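Local atomic coordinates of shikimate dehydrogenase (NADP(+)) (Thermus thermophilus, PDB entry 2D5C), a protein that catalyses the reversible, NADPH-linked reduction of 3-dehydroshikimate to shikimate, a step on the pathway to chorismate and the aromatic amino acids. Residues E49-F54 / H70-S75; F104-K109 / L232-A237; T179-E184 / A188-A193. All blocks are in the same frame, centred on the assembly; numbering follows the deposited sequence.

Interaction 1 (E49-F54 / H70-S75); sequences EVRRAF and HLDWVS
R51 and D72 form a salt bridge across the surface of the substrate-binding domain, the NH1 of R51 lying 2.8 Å from OD1 of D72. The bond is moderately bent, 148° at the hydrogen, and arrives on the syn lone pair of OD1, the side facing the other carboxylate oxygen. D72 meets the guanidinium at its edge, yet the two flat groups stand 86° apart, so this is not the coplanar, two-oxygen pairing often seen between arginine and a carboxylate. Instead the one oxygen OD1 serves both terminal nitrogens, the second bond, from NH2 of R51, being weak at 3.3 Å. That NH2 also makes a weak bond to the backbone carbonyl O of H70. A water bridges the segments as well, accepting from NE of R51 at 2.8 Å and donating to the O of H70.

Arginine suits this place because its long chain must cover the distance between the segments: R51 and L71, whose CA atoms approach most closely, are still 10.1 Å apart. The R51 chain runs out extended from CG to NE, and D72 comes to meet it from the opposite direction. The short aspartate holds OD1 beside strand 93-97, where it also accepts from the backbone N of L94; NH1 of R51 in turn has a second acceptor in the O of G92. The apolar share is small, with the H70 side chain resting on P44 and L47 of helix 43-53.

R51 projects from the last turn of helix 43-53, whereas D72 immediately precedes the short strand 73-74, outermost in the sheet of this chain. Strand 93-97 lies beside both, with L94 touching R51, and W73 continues outward to meet W73 and F95 of the second subunit.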
loop_
_atom_site.group_PDB
_atom_site.type_symbol
_atom_site.label_atom_id
_atom_site.label_comp_id
_atom_site.label_asym_id
_atom_site.label_seq_id
_atom_site.Cartn_x
_atom_site.Cartn_y
_atom_site.Cartn_z
ATOM N N GLU A 49 1.272 9.112 -14.171
ATOM C CA GLU A 49 1.253 10.293 -13.324
ATOM C C GLU A 49 0.899 9.905 -11.899
ATOM O O GLU A 49 1.471 10.432 -10.947
ATOM C CB GLU A 49 0.237 11.300 -13.853
ATOM C CG GLU A 49 0.620 11.900 -15.186
ATOM C CD GLU A 49 -0.556 12.565 -15.872
ATOM O OE1 GLU A 49 -1.536 11.858 -16.195
ATOM O OE2 GLU A 49 -0.498 13.793 -16.088
ATOM N N VAL A 50 -0.041 8.976 -11.760
ATOM C CA VAL A 50 -0.464 8.505 -10.442
ATOM C C VAL A 50 0.735 7.972 -9.675
ATOM O O VAL A 50 0.861 8.180 -8.471
ATOM C CB VAL A 50 -1.532 7.392 -10.562
ATOM C CG1 VAL A 50 -1.827 6.790 -9.187
ATOM C CG2 VAL A 50 -2.804 7.959 -11.148
ATOM N N ARG A 51 1.629 7.293 -10.380
ATOM C CA ARG A 51 2.816 6.732 -9.752
ATOM C C ARG A 51 3.685 7.789 -9.093
ATOM O O ARG A 51 4.364 7.514 -8.106
ATOM C CB ARG A 51 3.655 5.976 -10.785
ATOM C CG ARG A 51 2.990 4.730 -11.340
ATOM C CD ARG A 51 3.818 4.136 -12.469
ATOM N NE ARG A 51 3.198 2.940 -13.026
ATOM C CZ ARG A 51 3.358 1.716 -12.538
ATOM N NH1 ARG A 51 4.128 1.511 -11.475
ATOM N NH2 ARG A 51 2.745 0.694 -13.116
ATOM N N ARG A 52 3.659 9.002 -9.638
ATOM C CA ARG A 52 4.495 10.079 -9.118
ATOM C C ARG A 52 3.846 11.056 -8.144
ATOM O O ARG A 52 4.506 11.525 -7.209
ATOM C CB ARG A 52 5.068 10.895 -10.282
ATOM C CG ARG A 52 5.788 10.105 -11.358
ATOM C CD ARG A 52 6.063 11.007 -12.558
ATOM N NE ARG A 52 6.684 10.302 -13.678
ATOM C CZ ARG A 52 7.938 9.856 -13.688
ATOM N NH1 ARG A 52 8.724 10.040 -12.633
ATOM N NH2 ARG A 52 8.408 9.223 -14.757
ATOM N N ALA A 53 2.567 11.361 -8.336
ATOM C CA ALA A 53 1.932 12.359 -7.485
ATOM C C ALA A 53 0.687 12.030 -6.666
ATOM O O ALA A 53 0.134 12.928 -6.035
ATOM C CB ALA A 53 1.667 13.612 -8.320
ATOM N N PHE A 54 0.235 10.778 -6.654
ATOM C CA PHE A 54 -0.948 10.441 -5.858
ATOM C C PHE A 54 -0.701 9.253 -4.955
ATOM O O PHE A 54 -0.014 8.312 -5.345
ATOM C CB PHE A 54 -2.148 10.123 -6.755
ATOM C CG PHE A 54 -2.676 11.313 -7.495
ATOM C CD1 PHE A 54 -1.951 11.872 -8.537
ATOM C CD2 PHE A 54 -3.885 11.896 -7.124
ATOM C CE1 PHE A 54 -2.423 13.006 -9.210
ATOM C CE2 PHE A 54 -4.368 13.027 -7.785
ATOM C CZ PHE A 54 -3.635 13.582 -8.829
ATOM N N HIS A 70 -2.103 -2.511 -16.399
ATOM C CA HIS A 70 -1.102 -1.483 -16.138
ATOM C C HIS A 70 -0.704 -1.379 -14.673
ATOM O O HIS A 70 -0.096 -0.387 -14.267
ATOM C CB HIS A 70 -1.600 -0.113 -16.607
ATOM C CG HIS A 70 -1.962 -0.065 -18.058
ATOM N ND1 HIS A 70 -3.267 -0.106 -18.501
ATOM C CD2 HIS A 70 -1.187 -0.003 -19.167
ATOM C CE1 HIS A 70 -3.281 -0.073 -19.822
ATOM N NE2 HIS A 70 -2.032 -0.011 -20.250
ATOM N N LEU A 71 -1.037 -2.396 -13.881
ATOM C CA LEU A 71 -0.698 -2.373 -12.464
ATOM C C LEU A 71 0.416 -3.363 -12.152
ATOM O O LEU A 71 0.621 -4.333 -12.887
ATOM C CB LEU A 71 -1.942 -2.690 -11.631
ATOM C CG LEU A 71 -3.147 -1.795 -11.953
ATOM C CD1 LEU A 71 -4.312 -2.189 -11.058
ATOM C CD2 LEU A 71 -2.787 -0.316 -11.749
ATOM N N ASP A 72 1.139 -3.124 -11.068
ATOM C CA ASP A 72 2.233 -4.017 -10.690
ATOM C C ASP A 72 1.744 -5.254 -9.952
ATOM O O ASP A 72 2.409 -6.281 -9.943
ATOM C CB ASP A 72 3.241 -3.301 -9.789
ATOM C CG ASP A 72 3.922 -2.145 -10.482
ATOM O OD1 ASP A 72 3.419 -1.017 -10.369
ATOM O OD2 ASP A 72 4.955 -2.374 -11.144
ATOM N N TRP A 73 0.578 -5.147 -9.329
ATOM C CA TRP A 73 0.013 -6.252 -8.553
ATOM C C TRP A 73 -1.492 -6.035 -8.473
ATOM O O TRP A 73 -1.935 -4.897 -8.344
ATOM C CB TRP A 73 0.602 -6.226 -7.136
ATOM C CG TRP A 73 0.120 -7.301 -6.182
ATOM C CD1 TRP A 73 0.700 -8.524 -5.965
ATOM C CD2 TRP A 73 -0.999 -7.227 -5.288
ATOM N NE1 TRP A 73 0.015 -9.205 -4.991
ATOM C CE2 TRP A 73 -1.031 -8.435 -4.557
ATOM C CE3 TRP A 73 -1.978 -6.257 -5.035
ATOM C CZ2 TRP A 73 -2.006 -8.699 -3.585
ATOM C CZ3 TRP A 73 -2.949 -6.517 -4.068
ATOM C CH2 TRP A 73 -2.955 -7.732 -3.354
ATOM N N VAL A 74 -2.262 -7.118 -8.570
ATOM C CA VAL A 74 -3.719 -7.038 -8.459
ATOM C C VAL A 74 -4.123 -8.044 -7.387
ATOM O O VAL A 74 -3.596 -9.161 -7.341
ATOM C CB VAL A 74 -4.422 -7.371 -9.794
ATOM C CG1 VAL A 74 -5.946 -7.349 -9.611
ATOM C CG2 VAL A 74 -4.003 -6.375 -10.857
ATOM N N SER A 75 -5.021 -7.637 -6.491
ATOM C CA SER A 75 -5.456 -8.517 -5.418
ATOM C C SER A 75 -6.139 -9.760 -5.978
ATOM O O SER A 75 -6.713 -9.728 -7.068
ATOM C CB SER A 75 -6.429 -7.803 -4.482
ATOM O OG SER A 75 -7.693 -7.621 -5.109
HETATM O O HOH W 1 1.536 2.209 -15.219
#

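Interaction 2 (F104-K109 / L232-A237); sequences FLEALK and LAWQGA. With SKM ((3R,4S,5R)-3,4,5-trihydroxycyclohex-1-ene-1-carboxylic acid), chain E.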
loop_
_atom_site.group_PDB
_atom_site.type_symbol
_atom_site.label_atom_id
_atom_site.label_comp_id
_atom_site.label_asym_id
_atom_site.label_seq_id
_atom_site.Cartn_x
_atom_site.Cartn_y
_atom_site.Cartn_z
ATOM N N PHE A 104 -20.258 -3.585 -0.747
ATOM C CA PHE A 104 -21.642 -3.990 -0.975
ATOM C C PHE A 104 -22.212 -4.784 0.219
ATOM O O PHE A 104 -23.315 -4.514 0.690
ATOM C CB PHE A 104 -21.721 -4.817 -2.259
ATOM C CG PHE A 104 -23.099 -5.291 -2.578
ATOM C CD1 PHE A 104 -24.025 -4.429 -3.147
ATOM C CD2 PHE A 104 -23.474 -6.595 -2.292
ATOM C CE1 PHE A 104 -25.316 -4.867 -3.426
ATOM C CE2 PHE A 104 -24.758 -7.037 -2.566
ATOM C CZ PHE A 104 -25.678 -6.167 -3.135
ATOM N N LEU A 105 -21.460 -5.762 0.718
ATOM C CA LEU A 105 -21.918 -6.554 1.851
ATOM C C LEU A 105 -22.088 -5.685 3.107
ATOM O O LEU A 105 -23.045 -5.865 3.858
ATOM C CB LEU A 105 -20.939 -7.708 2.134
ATOM C CG LEU A 105 -20.851 -8.807 1.070
ATOM C CD1 LEU A 105 -19.883 -9.916 1.512
ATOM C CD2 LEU A 105 -22.237 -9.387 0.845
ATOM N N GLU A 106 -21.176 -4.738 3.318
ATOM C CA GLU A 106 -21.270 -3.860 4.487
ATOM C C GLU A 106 -22.524 -2.995 4.365
ATOM O O GLU A 106 -23.247 -2.795 5.347
ATOM C CB GLU A 106 -20.043 -2.950 4.584
ATOM C CG GLU A 106 -18.697 -3.667 4.699
ATOM C CD GLU A 106 -18.431 -4.231 6.086
ATOM O OE1 GLU A 106 -17.242 -4.436 6.410
ATOM O OE2 GLU A 106 -19.395 -4.474 6.846
ATOM N N ALA A 107 -22.779 -2.491 3.159
ATOM C CA ALA A 107 -23.957 -1.653 2.907
ATOM C C ALA A 107 -25.244 -2.441 3.146
ATOM O O ALA A 107 -26.202 -1.919 3.728
ATOM C CB ALA A 107 -23.927 -1.112 1.477
ATOM N N LEU A 108 -25.277 -3.701 2.713
ATOM C CA LEU A 108 -26.461 -4.532 2.923
ATOM C C LEU A 108 -26.780 -4.643 4.407
ATOM O O LEU A 108 -27.928 -4.491 4.811
ATOM C CB LEU A 108 -26.264 -5.946 2.365
ATOM C CG LEU A 108 -26.386 -6.242 0.871
ATOM C CD1 LEU A 108 -26.526 -7.757 0.705
ATOM C CD2 LEU A 108 -27.624 -5.556 0.278
ATOM N N LYS A 109 -25.767 -4.921 5.225
ATOM C CA LYS A 109 -25.999 -5.035 6.664
ATOM C C LYS A 109 -26.492 -3.708 7.236
ATOM O O LYS A 109 -27.394 -3.683 8.073
ATOM C CB LYS A 109 -24.720 -5.463 7.380
ATOM C CG LYS A 109 -24.228 -6.837 6.982
ATOM C CD LYS A 109 -23.039 -7.254 7.836
ATOM C CE LYS A 109 -22.547 -8.638 7.445
ATOM N NZ LYS A 109 -21.429 -9.079 8.322
ATOM N N LEU A 232 -21.821 3.191 -2.030
ATOM C CA LEU A 232 -20.850 4.194 -2.450
ATOM C C LEU A 232 -19.984 4.611 -1.260
ATOM O O LEU A 232 -18.756 4.716 -1.367
ATOM C CB LEU A 232 -21.569 5.422 -3.028
ATOM C CG LEU A 232 -20.675 6.556 -3.541
ATOM C CD1 LEU A 232 -19.807 6.055 -4.675
ATOM C CD2 LEU A 232 -21.545 7.719 -4.019
ATOM N N ALA A 233 -20.635 4.833 -0.124
ATOM C CA ALA A 233 -19.948 5.253 1.100
ATOM C C ALA A 233 -19.026 4.185 1.671
ATOM O O ALA A 233 -17.913 4.487 2.117
ATOM C CB ALA A 233 -20.963 5.655 2.155
ATOM N N TRP A 234 -19.485 2.938 1.676
ATOM C CA TRP A 234 -18.663 1.862 2.204
ATOM C C TRP A 234 -17.473 1.519 1.312
ATOM O O TRP A 234 -16.362 1.319 1.817
ATOM C CB TRP A 234 -19.520 0.621 2.459
ATOM C CG TRP A 234 -20.043 0.591 3.846
ATOM C CD1 TRP A 234 -21.304 0.911 4.258
ATOM C CD2 TRP A 234 -19.304 0.261 5.022
ATOM N NE1 TRP A 234 -21.397 0.797 5.625
ATOM C CE2 TRP A 234 -20.184 0.399 6.121
ATOM C CE3 TRP A 234 -17.980 -0.139 5.257
ATOM C CZ2 TRP A 234 -19.786 0.151 7.433
ATOM C CZ3 TRP A 234 -17.581 -0.384 6.561
ATOM C CH2 TRP A 234 -18.485 -0.241 7.637
ATOM N N GLN A 235 -17.676 1.443 -0.002
ATOM C CA GLN A 235 -16.534 1.133 -0.851
ATOM C C GLN A 235 -15.498 2.248 -0.710
ATOM O O GLN A 235 -14.286 1.999 -0.779
ATOM C CB GLN A 235 -16.956 0.927 -2.316
ATOM C CG GLN A 235 -17.489 2.156 -3.071
ATOM C CD GLN A 235 -16.406 3.129 -3.503
ATOM O OE1 GLN A 235 -15.323 2.727 -3.951
ATOM N NE2 GLN A 235 -16.701 4.426 -3.398
ATOM N N GLY A 236 -15.981 3.475 -0.478
ATOM C CA GLY A 236 -15.084 4.606 -0.310
ATOM C C GLY A 236 -14.332 4.546 1.013
ATOM O O GLY A 236 -13.116 4.762 1.043
ATOM N N ALA A 237 -15.032 4.268 2.109
ATOM C CA ALA A 237 -14.383 4.183 3.419
ATOM C C ALA A 237 -13.334 3.080 3.408
ATOM O O ALA A 237 -12.239 3.229 3.956
ATOM C CB ALA A 237 -15.411 3.896 4.513
HETATM O O12 SKM E . -16.087 1.937 -7.287
HETATM C C8 SKM E . -16.538 3.293 -7.159
HETATM C C6 SKM E . -15.347 4.261 -7.400
HETATM O O7 SKM E . -14.325 3.987 -6.443
HETATM C C5 SKM E . -15.789 5.741 -7.265
HETATM C C4 SKM E . -17.175 6.010 -7.855
HETATM C C1 SKM E . -17.606 7.426 -7.984
HETATM O O2 SKM E . -16.777 8.413 -7.593
HETATM O O3 SKM E . -18.704 7.706 -8.444
HETATM C C10 SKM E . -18.008 5.045 -8.254
HETATM C C9 SKM E . -17.681 3.568 -8.184
HETATM O O11 SKM E . -17.269 3.130 -9.488
#
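Torsions lay the E106 side chain over one face of the W234 indole: the indole is swung to an unusual chi1 of -92°, while the E106 chain sets CG beside its backbone N and then bends at chi2, folding back across the ring. The CB of E106 consequently sits over one face of the indole, 3.3 Å from CD2 of W234. It makes a CH-pi contact with the five-membered ring, 3.6 Å from CB of E106 to the ring centroid and 22° off the normal. Farther out, CG of E106 lies 3.6 Å from CE3 of W234, and the carboxylate stacks at only 20° to the ring plane. Glutamate fits here because its methylene groups pack on the aromatic face while its charged end extends over the six-membered ring.

A107 is small enough to let the helices come close, its CA 6.4 Å from that of W234. Its CB touches CD1 of W234 at 4.3 Å, a modest apolar contact at the pyrrole side of the indole.

The neighbouring residue on the helix, Q235, faces the substrate instead. Its OE1 accepts a hydrogen bond from O7 of the bound shikimate at 3.0 Å. Its NE2 donates to the backbone O of L232 at 2.9 Å, which fixes the amide's rotation so that OE1, the acceptor, is presented to the ligand. That carbonyl also receives the N of G236, and D100 and K64 are among the other residues gripping shikimate.

The contact joins helix 100-110 to helix 229-244. On its far side helix 100-110 packs through F104 and L105 against helix 126-137 of the nucleotide-binding domain, whereas W234 and A237 rest on P250 at the start of helix 250-260.

Interaction 3 (T179-E184 / A188-A193); sequences TRVGLE and ASPLPA. With SO4 (sulfate ion), chain C.
V181 leans on the chain of A188 to P190 from within a type II beta turn, R180 to L183, in the long loop that follows strand 174-177 of the Rossmann-type domain. Its CG1, anti to the backbone N at chi1 178°, reaches 3.3 Å from N of P190 and 3.8 Å from CD of the same ring, with CB of A188 at 4.1 Å. A branched valine suits the spot, since its other arm, CG2, borders CB of P190, whose rigid ring is a firm surface to pack on.

G182 comes next in the turn, where phi of 108° would jam a side chain against the preceding carbonyl. Its CA passes near the backbone O of A188, a CA-H...O contact of 3.5 Å; a CB would crowd that oxygen too, so glycine suits the place.

The turn is positioned by T179, whose OG1 accepts from N of V181 at 3.0 Å, forming an ST turn, while also bonding N177 OD1. The same side chain borders CB of P190 and lies near G123 of the NADP(+) site. A valine in its place would probably leave N of V181 and OD1 of N177 without their mate and let the turn shift against P190.

Outward, S189 OG is held by E217 of helix 213-220. At the far end, N of A193 donates almost straight, at 171°, to O1 of a sulfate 2.7 Å away.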
loop_
_atom_site.group_PDB
_atom_site.type_symbol
_atom_site.label_atom_id
_atom_site.label_comp_id
_atom_site.label_asym_id
_atom_site.label_seq_id
_atom_site.Cartn_x
_atom_site.Cartn_y
_atom_site.Cartn_z
ATOM N N THR A 179 -26.663 -2.616 -13.728
ATOM C CA THR A 179 -26.576 -2.185 -15.120
ATOM C C THR A 179 -26.572 -0.664 -15.036
ATOM O O THR A 179 -26.772 -0.098 -13.962
ATOM C CB THR A 179 -27.815 -2.583 -15.966
ATOM O OG1 THR A 179 -28.931 -1.754 -15.605
ATOM C CG2 THR A 179 -28.175 -4.045 -15.764
ATOM N N ARG A 180 -26.341 0.009 -16.152
ATOM C CA ARG A 180 -26.393 1.463 -16.098
ATOM C C ARG A 180 -27.764 1.963 -16.562
ATOM O O ARG A 180 -27.959 3.166 -16.757
ATOM C CB ARG A 180 -25.276 2.082 -16.935
ATOM C CG ARG A 180 -23.903 1.854 -16.324
ATOM C CD ARG A 180 -22.904 2.871 -16.838
ATOM N NE ARG A 180 -22.709 2.770 -18.281
ATOM C CZ ARG A 180 -22.605 3.817 -19.090
ATOM N NH1 ARG A 180 -22.680 5.048 -18.596
ATOM N NH2 ARG A 180 -22.423 3.635 -20.392
ATOM N N VAL A 181 -28.713 1.042 -16.742
ATOM C CA VAL A 181 -30.058 1.431 -17.156
ATOM C C VAL A 181 -30.654 2.225 -16.004
ATOM O O VAL A 181 -30.648 1.783 -14.854
ATOM C CB VAL A 181 -30.976 0.214 -17.455
ATOM C CG1 VAL A 181 -32.385 0.700 -17.824
ATOM C CG2 VAL A 181 -30.412 -0.598 -18.606
ATOM N N GLY A 182 -31.151 3.415 -16.310
ATOM C CA GLY A 182 -31.729 4.237 -15.268
ATOM C C GLY A 182 -30.859 5.425 -14.925
ATOM O O GLY A 182 -31.330 6.393 -14.322
ATOM N N LEU A 183 -29.583 5.361 -15.293
ATOM C CA LEU A 183 -28.665 6.459 -15.010
ATOM C C LEU A 183 -29.147 7.727 -15.724
ATOM O O LEU A 183 -29.291 7.751 -16.946
ATOM C CB LEU A 183 -27.251 6.089 -15.471
ATOM C CG LEU A 183 -26.141 7.131 -15.309
ATOM C CD1 LEU A 183 -25.965 7.496 -13.845
ATOM C CD2 LEU A 183 -24.849 6.559 -15.865
ATOM N N GLU A 184 -29.408 8.765 -14.939
ATOM C CA GLU A 184 -29.897 10.049 -15.447
ATOM C C GLU A 184 -31.081 9.889 -16.412
ATOM O O GLU A 184 -31.210 10.640 -17.381
ATOM C CB GLU A 184 -28.756 10.813 -16.146
ATOM C CG GLU A 184 -27.419 10.771 -15.410
ATOM C CD GLU A 184 -27.299 11.793 -14.295
ATOM O OE1 GLU A 184 -28.301 12.049 -13.600
ATOM O OE2 GLU A 184 -26.187 12.331 -14.107
ATOM N N ALA A 188 -36.420 5.121 -17.518
ATOM C CA ALA A 188 -35.879 3.815 -17.825
ATOM C C ALA A 188 -35.569 2.930 -16.633
ATOM O O ALA A 188 -35.073 3.384 -15.606
ATOM C CB ALA A 188 -34.619 3.981 -18.676
ATOM N N SER A 189 -35.868 1.654 -16.815
ATOM C CA SER A 189 -35.614 0.641 -15.798
ATOM C C SER A 189 -35.171 -0.625 -16.521
ATOM O O SER A 189 -35.696 -0.965 -17.587
ATOM C CB SER A 189 -36.890 0.366 -14.991
ATOM O OG SER A 189 -36.759 -0.824 -14.222
ATOM N N PRO A 190 -34.205 -1.354 -15.940
ATOM C CA PRO A 190 -33.696 -2.586 -16.550
ATOM C C PRO A 190 -34.675 -3.746 -16.523
ATOM O O PRO A 190 -34.498 -4.741 -17.241
ATOM C CB PRO A 190 -32.437 -2.877 -15.729
ATOM C CG PRO A 190 -32.845 -2.374 -14.346
ATOM C CD PRO A 190 -33.504 -1.052 -14.679
ATOM N N LEU A 191 -35.734 -3.598 -15.732
ATOM C CA LEU A 191 -36.704 -4.667 -15.579
ATOM C C LEU A 191 -38.161 -4.218 -15.736
ATOM O O LEU A 191 -38.580 -3.267 -15.093
ATOM C CB LEU A 191 -36.505 -5.279 -14.182
ATOM C CG LEU A 191 -37.140 -6.611 -13.813
ATOM C CD1 LEU A 191 -36.367 -7.732 -14.475
ATOM C CD2 LEU A 191 -37.107 -6.793 -12.304
ATOM N N PRO A 192 -38.937 -4.887 -16.607
ATOM C CA PRO A 192 -40.351 -4.525 -16.790
ATOM C C PRO A 192 -41.013 -4.720 -15.422
ATOM O O PRO A 192 -40.694 -5.680 -14.730
ATOM C CB PRO A 192 -40.853 -5.576 -17.782
ATOM C CG PRO A 192 -39.630 -5.926 -18.565
ATOM C CD PRO A 192 -38.557 -5.990 -17.507
ATOM N N ALA A 193 -41.923 -3.823 -15.039
ATOM C CA ALA A 193 -42.608 -3.900 -13.743
ATOM C C ALA A 193 -43.188 -5.276 -13.394
ATOM O O ALA A 193 -43.112 -5.715 -12.236
ATOM C CB ALA A 193 -43.716 -2.842 -13.682
HETATM S S SO4 C . -42.639 -1.513 -18.197
HETATM O O1 SO4 C . -42.754 -1.794 -16.602
HETATM O O2 SO4 C . -42.972 -2.772 -18.820
HETATM O O3 SO4 C . -43.448 -0.542 -18.540
HETATM O O4 SO4 C . -41.238 -1.252 -18.382
#

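How the interactions relate
The three contacts are spread along a two-domain enzyme and do not touch. Interaction 1 belongs to the substrate-binding domain and interaction 3 to a loop of the nucleotide-binding domain, their centres 34 Å apart on opposite sides of the chain's centre. Interaction 2 lies between, its centre 24 and 22 Å from theirs, and alone holds a shikimate-binding residue, Q235. Interaction 1 stays outside the pocket, the side chain of H70 being about 11 Å from that of K64. The T179 side chain of interaction 3 is about 4 Å from G123 of the NADP(+) site and about 14 Å from shikimate. In sequence, 179-193 falls between the segments of interaction 2; interaction 1 precedes both.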